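Local coordinates for putative sugar binding protein (Geobacillus stearothermophilus, PDB 6GQ0) that binds beta-D-galactose and probably serves as a periplasmic-type solute-binding protein for sugars, at residues Tyr31-Val36 and Met279-Val284; Thr155-Thr160 and Pro212-Phe217. All coordinates share one frame; numbering follows the deposited sequence.

Contacts 1 and 2 lie on opposite sides of the chain's centre, their own centres 42 Å apart and their nearest atoms about 19 Å apart, so neither touches the other. Both nevertheless reach the same strand system, and along the chain contact 2 is nested within the loop that contact 1 closes. In contact 1 a late helix packs on the first strand; in contact 2 two neighbouring parallel strands pair. Their relation to the sugar site differs too. Contact 1 is remote from the galactose-binding residues, whereas the I159 side chain of contact 2 lies about 11 Å from those of R171 and A222, both seen binding beta-D-galactose.

Contact 1: residues Tyr31-Val36 and Met279-Val284; sequences YHFVLV and MMAEIV
The CA atoms of F33, on strand 32-36, and M280, in segment 279-284 at the end of helix 269-284, lie 8.1 Å apart, as do those of Y31 and A281; the axes of the two short segments approach to 10.5 Å with N-to-C directions 138° apart. That spacing leaves the contact mainly to side chains. M280 CG stands over the centre of the F33 ring, 3.4 Å from the centroid and 11° off the ring normal, a close CH-pi contact. With CG anti to the backbone N (chi1 -179°) and the chain bent at chi2 and chi3, M280 carries its sulfur farther from the same ring, where SD makes a Met-aromatic contact at 4.9 Å from the centroid. V284 CG2 serves two rings: it meets F33 at the ring edge, with CZ 4.0 Å away, and lies over a face of Y31, offset toward the rim, 3.8 Å from that centroid. F33 CE2 also comes close to A281 N, with A281 CB a little farther off.

At the periphery one water joins the elements, 2.8 Å from Y31 OH and donating to V284 O at 2.6 Å. Across the sheet from this helix, V34 packs on A83 of helix 73-85. The chemistry is thus apolar and aromatic inside, with a single water bridge at the partly exposed margin tying the phenol to a carbonyl in the last turn of the helix.

Contact 2: residues Thr155-Thr160 and Pro212-Phe217; sequences TVAIIT and PDVNAF
T155 and N215 share the strongest polar link: T155 N donates to N215 OD1 at 2.7 Å, almost straight at 177°, with the donor tilted 30° from the amide's carbonyl plane. The N215 side chain reaches back because CG sits between its backbone N and carbonyl carbon (chi1 53°). In return N215 N donates to T155 O at 3.0 Å, in the carbonyl plane; A216 N adds a weak bond to that oxygen. A water accepts from N215 ND2 and also bonds to T155 OG1. With an alanine here, T155 N would probably lose its side-chain acceptor and the water bridge would break, though the backbone bond to T155 O could remain.

Farther along, A157 N donates to A216 O at 2.8 Å, nearly straight, within the parallel bridges V156-A216 and A157-F217. CA-H...O contacts from V156 to A216 O and from F217 to A157 O accompany them. D213 OD2 lies 3.6 Å from T155 CG2, but its salt bridge is to R186. On one face of the sheet V156 CG2 packs against A216 CB at 3.7 Å. On the other, A157 CB lies 4.0 Å from F217 CE2, V214 CG1 covers a face of the F217 ring toward its rim, and I159 CG1 approaches the ring edge.

Helix 166-179 covers the V156 side, and helices 197-210 and 224-234 the F217 side. Such parallel strands between helical layers are typical of the alpha/beta lobes of periplasmic binding proteins.

Contact 1: residues Tyr31-Val36 and Met279-Val284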
ATOM      1  N   TYR A  31     -27.558   7.379   3.986  1.00 56.47           N
ATOM      2  CA  TYR A  31     -26.239   7.982   4.087  1.00 54.39           C
ATOM      3  C   TYR A  31     -25.502   7.900   2.756  1.00 52.23           C
ATOM      4  O   TYR A  31     -25.561   6.891   2.053  1.00 52.73           O
ATOM      5  CB  TYR A  31     -25.434   7.299   5.189  1.00 50.13           C
ATOM      6  CG  TYR A  31     -25.832   7.727   6.585  1.00 49.43           C
ATOM      7  CD1 TYR A  31     -25.583   9.020   7.024  1.00 45.73           C
ATOM      8  CD2 TYR A  31     -26.442   6.839   7.461  1.00 49.77           C
ATOM      9  CE1 TYR A  31     -25.929   9.416   8.288  1.00 49.17           C
ATOM     10  CE2 TYR A  31     -26.795   7.227   8.732  1.00 50.54           C
ATOM     11  CZ  TYR A  31     -26.539   8.520   9.141  1.00 50.10           C
ATOM     12  OH  TYR A  31     -26.881   8.924  10.413  1.00 51.08           O
ATOM     13  N   HIS A  32     -24.836   8.983   2.401  1.00 51.04           N
ATOM     14  CA  HIS A  32     -24.062   9.088   1.188  1.00 50.91           C
ATOM     15  C   HIS A  32     -22.598   9.262   1.532  1.00 49.37           C
ATOM     16  O   HIS A  32     -22.210  10.282   2.024  1.00 49.87           O
ATOM     17  CB  HIS A  32     -24.548  10.272   0.366  1.00 51.75           C
ATOM     18  CG  HIS A  32     -23.774  10.501  -0.889  1.00 61.30           C
ATOM     19  ND1 HIS A  32     -23.900  11.641  -1.646  1.00 64.11           N
ATOM     20  CD2 HIS A  32     -22.851   9.741  -1.513  1.00 65.67           C
ATOM     21  CE1 HIS A  32     -23.088  11.571  -2.683  1.00 60.97           C
ATOM     22  NE2 HIS A  32     -22.436  10.429  -2.618  1.00 63.60           N
ATOM     23  N   PHE A  33     -21.800   8.250   1.267  1.00 45.97           N
ATOM     24  CA  PHE A  33     -20.382   8.271   1.549  1.00 45.45           C
ATOM     25  C   PHE A  33     -19.570   8.256   0.264  1.00 45.21           C
ATOM     26  O   PHE A  33     -19.993   7.715  -0.696  1.00 47.17           O
ATOM     27  CB  PHE A  33     -19.999   7.031   2.354  1.00 41.24           C
ATOM     28  CG  PHE A  33     -20.674   6.912   3.682  1.00 42.49           C
ATOM     29  CD1 PHE A  33     -21.130   8.001   4.355  1.00 40.07           C
ATOM     30  CD2 PHE A  33     -20.804   5.696   4.270  1.00 41.97           C
ATOM     31  CE1 PHE A  33     -21.739   7.867   5.568  1.00 41.21           C
ATOM     32  CE2 PHE A  33     -21.407   5.556   5.488  1.00 43.76           C
ATOM     33  CZ  PHE A  33     -21.878   6.642   6.137  1.00 36.76           C
ATOM     34  N   VAL A  34     -18.405   8.864   0.267  1.00 41.44           N
ATOM     35  CA  VAL A  34     -17.501   8.855  -0.882  1.00 43.89           C
ATOM     36  C   VAL A  34     -16.236   8.099  -0.498  1.00 45.09           C
ATOM     37  O   VAL A  34     -15.644   8.362   0.556  1.00 42.95           O
ATOM     38  CB  VAL A  34     -17.152  10.281  -1.349  1.00 43.16           C
ATOM     39  CG1 VAL A  34     -16.248  10.239  -2.588  1.00 48.33           C
ATOM     40  CG2 VAL A  34     -18.418  11.086  -1.612  1.00 47.68           C
ATOM     41  N   LEU A  35     -15.824   7.165  -1.354  1.00 45.60           N
ATOM     42  CA  LEU A  35     -14.551   6.471  -1.226  1.00 42.68           C
ATOM     43  C   LEU A  35     -13.696   6.839  -2.432  1.00 45.85           C
ATOM     44  O   LEU A  35     -14.110   6.631  -3.577  1.00 43.69           O
ATOM     45  CB  LEU A  35     -14.753   4.955  -1.127  1.00 41.79           C
ATOM     46  CG  LEU A  35     -13.562   4.136  -0.604  1.00 46.13           C
ATOM     47  CD1 LEU A  35     -14.005   2.762  -0.144  1.00 48.95           C
ATOM     48  CD2 LEU A  35     -12.465   3.984  -1.623  1.00 46.37           C
ATOM     49  N   VAL A  36     -12.514   7.389  -2.176  1.00 43.62           N
ATOM     50  CA  VAL A  36     -11.609   7.868  -3.212  1.00 45.76           C
ATOM     51  C   VAL A  36     -10.416   6.917  -3.264  1.00 45.40           C
ATOM     52  O   VAL A  36      -9.560   6.945  -2.364  1.00 40.08           O
ATOM     53  CB  VAL A  36     -11.161   9.314  -2.959  1.00 45.16           C
ATOM     54  CG1 VAL A  36     -10.242   9.780  -4.059  1.00 49.05           C
ATOM     55  CG2 VAL A  36     -12.376  10.235  -2.871  1.00 46.76           C
ATOM     56  N   MET A 279     -17.281   1.164   9.405  1.00 37.50           N
ATOM     57  CA  MET A 279     -16.860   2.056  10.468  1.00 39.43           C
ATOM     58  C   MET A 279     -17.334   3.483  10.225  1.00 34.33           C
ATOM     59  O   MET A 279     -17.684   4.179  11.185  1.00 41.09           O
ATOM     60  CB  MET A 279     -15.349   2.015  10.640  1.00 39.08           C
ATOM     61  CG  MET A 279     -14.947   2.823  11.868  1.00 45.04           C
ATOM     62  SD  MET A 279     -13.428   2.291  12.640  1.00 63.46           S
ATOM     63  CE  MET A 279     -13.855   0.609  13.055  1.00 47.43           C
ATOM     64  N   MET A 280     -17.378   3.935   8.967  1.00 35.44           N
ATOM     65  CA  MET A 280     -17.987   5.236   8.711  1.00 34.91           C
ATOM     66  C   MET A 280     -19.430   5.261   9.198  1.00 35.36           C
ATOM     67  O   MET A 280     -19.880   6.255   9.785  1.00 34.58           O
ATOM     68  CB  MET A 280     -17.946   5.587   7.234  1.00 34.19           C
ATOM     69  CG  MET A 280     -18.551   6.955   6.967  1.00 31.44           C
ATOM     70  SD  MET A 280     -17.499   8.279   7.580  1.00 34.31           S
ATOM     71  CE  MET A 280     -16.165   8.160   6.365  1.00 23.16           C
ATOM     72  N   ALA A 281     -20.166   4.172   8.953  1.00 38.68           N
ATOM     73  CA  ALA A 281     -21.559   4.084   9.380  1.00 36.09           C
ATOM     74  C   ALA A 281     -21.676   4.114  10.896  1.00 39.52           C
ATOM     75  O   ALA A 281     -22.600   4.726  11.444  1.00 38.22           O
ATOM     76  CB  ALA A 281     -22.189   2.808   8.817  1.00 34.39           C
ATOM     77  N   GLU A 282     -20.757   3.440  11.590  1.00 38.58           N
ATOM     78  CA  GLU A 282     -20.725   3.507  13.044  1.00 37.45           C
ATOM     79  C   GLU A 282     -20.438   4.926  13.522  1.00 38.35           C
ATOM     80  O   GLU A 282     -21.034   5.395  14.502  1.00 33.46           O
ATOM     81  CB  GLU A 282     -19.677   2.530  13.583  1.00 36.54           C
ATOM     82  CG  GLU A 282     -20.033   1.059  13.387  1.00 39.91           C
ATOM     83  CD  GLU A 282     -21.182   0.619  14.282  1.00 56.15           C
ATOM     84  OE1 GLU A 282     -20.931   0.346  15.476  1.00 54.73           O
ATOM     85  OE2 GLU A 282     -22.338   0.554  13.798  1.00 57.18           O
ATOM     86  N   ILE A 283     -19.540   5.629  12.830  1.00 33.67           N
ATOM     87  CA  ILE A 283     -19.158   6.978  13.242  1.00 33.15           C
ATOM     88  C   ILE A 283     -20.356   7.915  13.162  1.00 36.66           C
ATOM     89  O   ILE A 283     -20.678   8.613  14.128  1.00 37.79           O
ATOM     90  CB  ILE A 283     -17.987   7.499  12.390  1.00 31.00           C
ATOM     91  CG1 ILE A 283     -16.670   6.804  12.761  1.00 27.58           C
ATOM     92  CG2 ILE A 283     -17.855   9.019  12.536  1.00 27.30           C
ATOM     93  CD1 ILE A 283     -15.571   6.968  11.645  1.00 26.32           C
ATOM     94  N   VAL A 284     -21.047   7.928  12.017  1.00 35.37           N
ATOM     95  CA  VAL A 284     -22.153   8.866  11.845  1.00 37.64           C
ATOM     96  C   VAL A 284     -23.350   8.484  12.709  1.00 37.37           C
ATOM     97  O   VAL A 284     -24.200   9.337  12.985  1.00 37.07           O
ATOM     98  CB  VAL A 284     -22.577   8.982  10.366  1.00 36.97           C
ATOM     99  CG1 VAL A 284     -21.446   9.562   9.529  1.00 39.62           C
ATOM    100  CG2 VAL A 284     -23.025   7.644   9.821  1.00 38.70           C
TER
HETATM  101  O   HOH W   1     -25.555  11.083  11.680  1.00 36.79           O

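Contact 2: residues Thr155-Thr160 and Pro212-Phe217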
ATOM      1  N   THR A 155      22.939  -8.376   0.321  1.00 35.61           N
ATOM      2  CA  THR A 155      23.329  -7.038  -0.119  1.00 34.74           C
ATOM      3  C   THR A 155      22.097  -6.491  -0.830  1.00 34.68           C
ATOM      4  O   THR A 155      21.812  -6.872  -1.973  1.00 33.03           O
ATOM      5  CB  THR A 155      24.560  -7.093  -1.040  1.00 35.01           C
ATOM      6  OG1 THR A 155      25.648  -7.706  -0.339  1.00 38.13           O
ATOM      7  CG2 THR A 155      24.980  -5.707  -1.494  1.00 36.94           C
ATOM      8  N   VAL A 156      21.362  -5.609  -0.145  1.00 29.56           N
ATOM      9  CA  VAL A 156      19.986  -5.279  -0.488  1.00 27.24           C
ATOM     10  C   VAL A 156      19.905  -3.946  -1.212  1.00 26.55           C
ATOM     11  O   VAL A 156      20.512  -2.953  -0.795  1.00 30.14           O
ATOM     12  CB  VAL A 156      19.114  -5.241   0.791  1.00 25.76           C
ATOM     13  CG1 VAL A 156      17.695  -4.797   0.454  1.00 26.60           C
ATOM     14  CG2 VAL A 156      19.138  -6.598   1.478  1.00 25.11           C
ATOM     15  N   ALA A 157      19.087  -3.905  -2.253  1.00 27.65           N
ATOM     16  CA  ALA A 157      18.595  -2.656  -2.809  1.00 29.88           C
ATOM     17  C   ALA A 157      17.092  -2.566  -2.575  1.00 31.42           C
ATOM     18  O   ALA A 157      16.369  -3.562  -2.704  1.00 28.94           O
ATOM     19  CB  ALA A 157      18.897  -2.547  -4.306  1.00 30.14           C
ATOM     20  N   ILE A 158      16.627  -1.369  -2.234  1.00 30.82           N
ATOM     21  CA  ILE A 158      15.218  -1.117  -1.948  1.00 32.20           C
ATOM     22  C   ILE A 158      14.629  -0.289  -3.080  1.00 26.28           C
ATOM     23  O   ILE A 158      15.163   0.769  -3.426  1.00 31.96           O
ATOM     24  CB  ILE A 158      15.028  -0.394  -0.605  1.00 30.29           C
ATOM     25  CG1 ILE A 158      15.646  -1.210   0.541  1.00 31.03           C
ATOM     26  CG2 ILE A 158      13.531  -0.107  -0.381  1.00 26.11           C
ATOM     27  CD1 ILE A 158      15.382  -0.647   1.944  1.00 29.33           C
ATOM     28  N   ILE A 159      13.519  -0.754  -3.641  1.00 24.51           N
ATOM     29  CA  ILE A 159      12.730   0.038  -4.578  1.00 30.47           C
ATOM     30  C   ILE A 159      11.461   0.465  -3.850  1.00 29.01           C
ATOM     31  O   ILE A 159      10.718  -0.381  -3.347  1.00 33.49           O
ATOM     32  CB  ILE A 159      12.382  -0.740  -5.852  1.00 30.92           C
ATOM     33  CG1 ILE A 159      13.650  -1.317  -6.498  1.00 37.61           C
ATOM     34  CG2 ILE A 159      11.621   0.164  -6.817  1.00 33.64           C
ATOM     35  CD1 ILE A 159      14.596  -0.273  -6.937  1.00 31.38           C
ATOM     36  N   THR A 160      11.208   1.765  -3.795  1.00 31.14           N
ATOM     37  CA  THR A 160      10.022   2.275  -3.126  1.00 28.50           C
ATOM     38  C   THR A 160       9.220   3.132  -4.098  1.00 32.09           C
ATOM     39  O   THR A 160       9.771   3.713  -5.039  1.00 35.01           O
ATOM     40  CB  THR A 160      10.388   3.061  -1.856  1.00 31.04           C
ATOM     41  OG1 THR A 160       9.196   3.297  -1.085  1.00 32.05           O
ATOM     42  CG2 THR A 160      11.065   4.383  -2.195  1.00 31.98           C
ATOM     43  N   PRO A 212      26.950  -4.236  -8.492  1.00 42.56           N
ATOM     44  CA  PRO A 212      26.790  -5.611  -9.002  1.00 38.88           C
ATOM     45  C   PRO A 212      26.829  -6.686  -7.928  1.00 39.51           C
ATOM     46  O   PRO A 212      26.511  -7.847  -8.229  1.00 43.34           O
ATOM     47  CB  PRO A 212      27.967  -5.760  -9.981  1.00 43.45           C
ATOM     48  CG  PRO A 212      28.974  -4.769  -9.488  1.00 43.56           C
ATOM     49  CD  PRO A 212      28.173  -3.601  -9.008  1.00 42.44           C
ATOM     50  N   ASP A 213      27.196  -6.346  -6.696  1.00 40.05           N
ATOM     51  CA  ASP A 213      27.107  -7.265  -5.564  1.00 43.33           C
ATOM     52  C   ASP A 213      25.694  -7.381  -4.974  1.00 40.55           C
ATOM     53  O   ASP A 213      25.499  -8.203  -4.076  1.00 34.85           O
ATOM     54  CB  ASP A 213      28.083  -6.822  -4.468  1.00 44.82           C
ATOM     55  CG  ASP A 213      28.044  -5.314  -4.218  1.00 51.71           C
ATOM     56  OD1 ASP A 213      27.898  -4.541  -5.202  1.00 51.40           O
ATOM     57  OD2 ASP A 213      28.162  -4.904  -3.036  1.00 56.99           O
ATOM     58  N   VAL A 214      24.718  -6.608  -5.464  1.00 38.34           N
ATOM     59  CA  VAL A 214      23.339  -6.682  -4.969  1.00 38.07           C
ATOM     60  C   VAL A 214      22.765  -8.057  -5.280  1.00 39.74           C
ATOM     61  O   VAL A 214      22.716  -8.480  -6.444  1.00 45.23           O
ATOM     62  CB  VAL A 214      22.484  -5.569  -5.588  1.00 35.05           C
ATOM     63  CG1 VAL A 214      20.983  -5.816  -5.353  1.00 34.82           C
ATOM     64  CG2 VAL A 214      22.883  -4.233  -5.031  1.00 32.28           C
ATOM     65  N   ASN A 215      22.366  -8.780  -4.235  1.00 31.81           N
ATOM     66  CA  ASN A 215      21.741 -10.090  -4.373  1.00 35.18           C
ATOM     67  C   ASN A 215      20.348 -10.124  -3.755  1.00 34.12           C
ATOM     68  O   ASN A 215      19.776 -11.207  -3.569  1.00 30.28           O
ATOM     69  CB  ASN A 215      22.631 -11.181  -3.755  1.00 38.54           C
ATOM     70  CG  ASN A 215      23.031 -10.886  -2.306  1.00 40.07           C
ATOM     71  OD1 ASN A 215      22.284 -10.272  -1.545  1.00 39.95           O
ATOM     72  ND2 ASN A 215      24.220 -11.344  -1.921  1.00 46.00           N
ATOM     73  N   ALA A 216      19.777  -8.970  -3.452  1.00 33.22           N
ATOM     74  CA  ALA A 216      18.487  -8.931  -2.769  1.00 30.30           C
ATOM     75  C   ALA A 216      17.788  -7.629  -3.114  1.00 27.88           C
ATOM     76  O   ALA A 216      18.397  -6.559  -3.014  1.00 30.60           O
ATOM     77  CB  ALA A 216      18.673  -9.071  -1.253  1.00 29.50           C
ATOM     78  N   PHE A 217      16.523  -7.723  -3.532  1.00 29.81           N
ATOM     79  CA  PHE A 217      15.675  -6.558  -3.748  1.00 25.97           C
ATOM     80  C   PHE A 217      14.447  -6.596  -2.833  1.00 27.02           C
ATOM     81  O   PHE A 217      13.817  -7.644  -2.638  1.00 28.74           O
ATOM     82  CB  PHE A 217      15.209  -6.449  -5.184  1.00 29.33           C
ATOM     83  CG  PHE A 217      16.299  -6.083  -6.151  1.00 28.30           C
ATOM     84  CD1 PHE A 217      17.139  -7.053  -6.669  1.00 32.50           C
ATOM     85  CD2 PHE A 217      16.471  -4.762  -6.546  1.00 29.76           C
ATOM     86  CE1 PHE A 217      18.145  -6.721  -7.613  1.00 28.89           C
ATOM     87  CE2 PHE A 217      17.477  -4.423  -7.487  1.00 35.93           C
ATOM     88  CZ  PHE A 217      18.304  -5.404  -8.001  1.00 29.68           C
TER
HETATM   89  O   HOH W   2      25.742 -10.526   0.759  1.00 42.31           O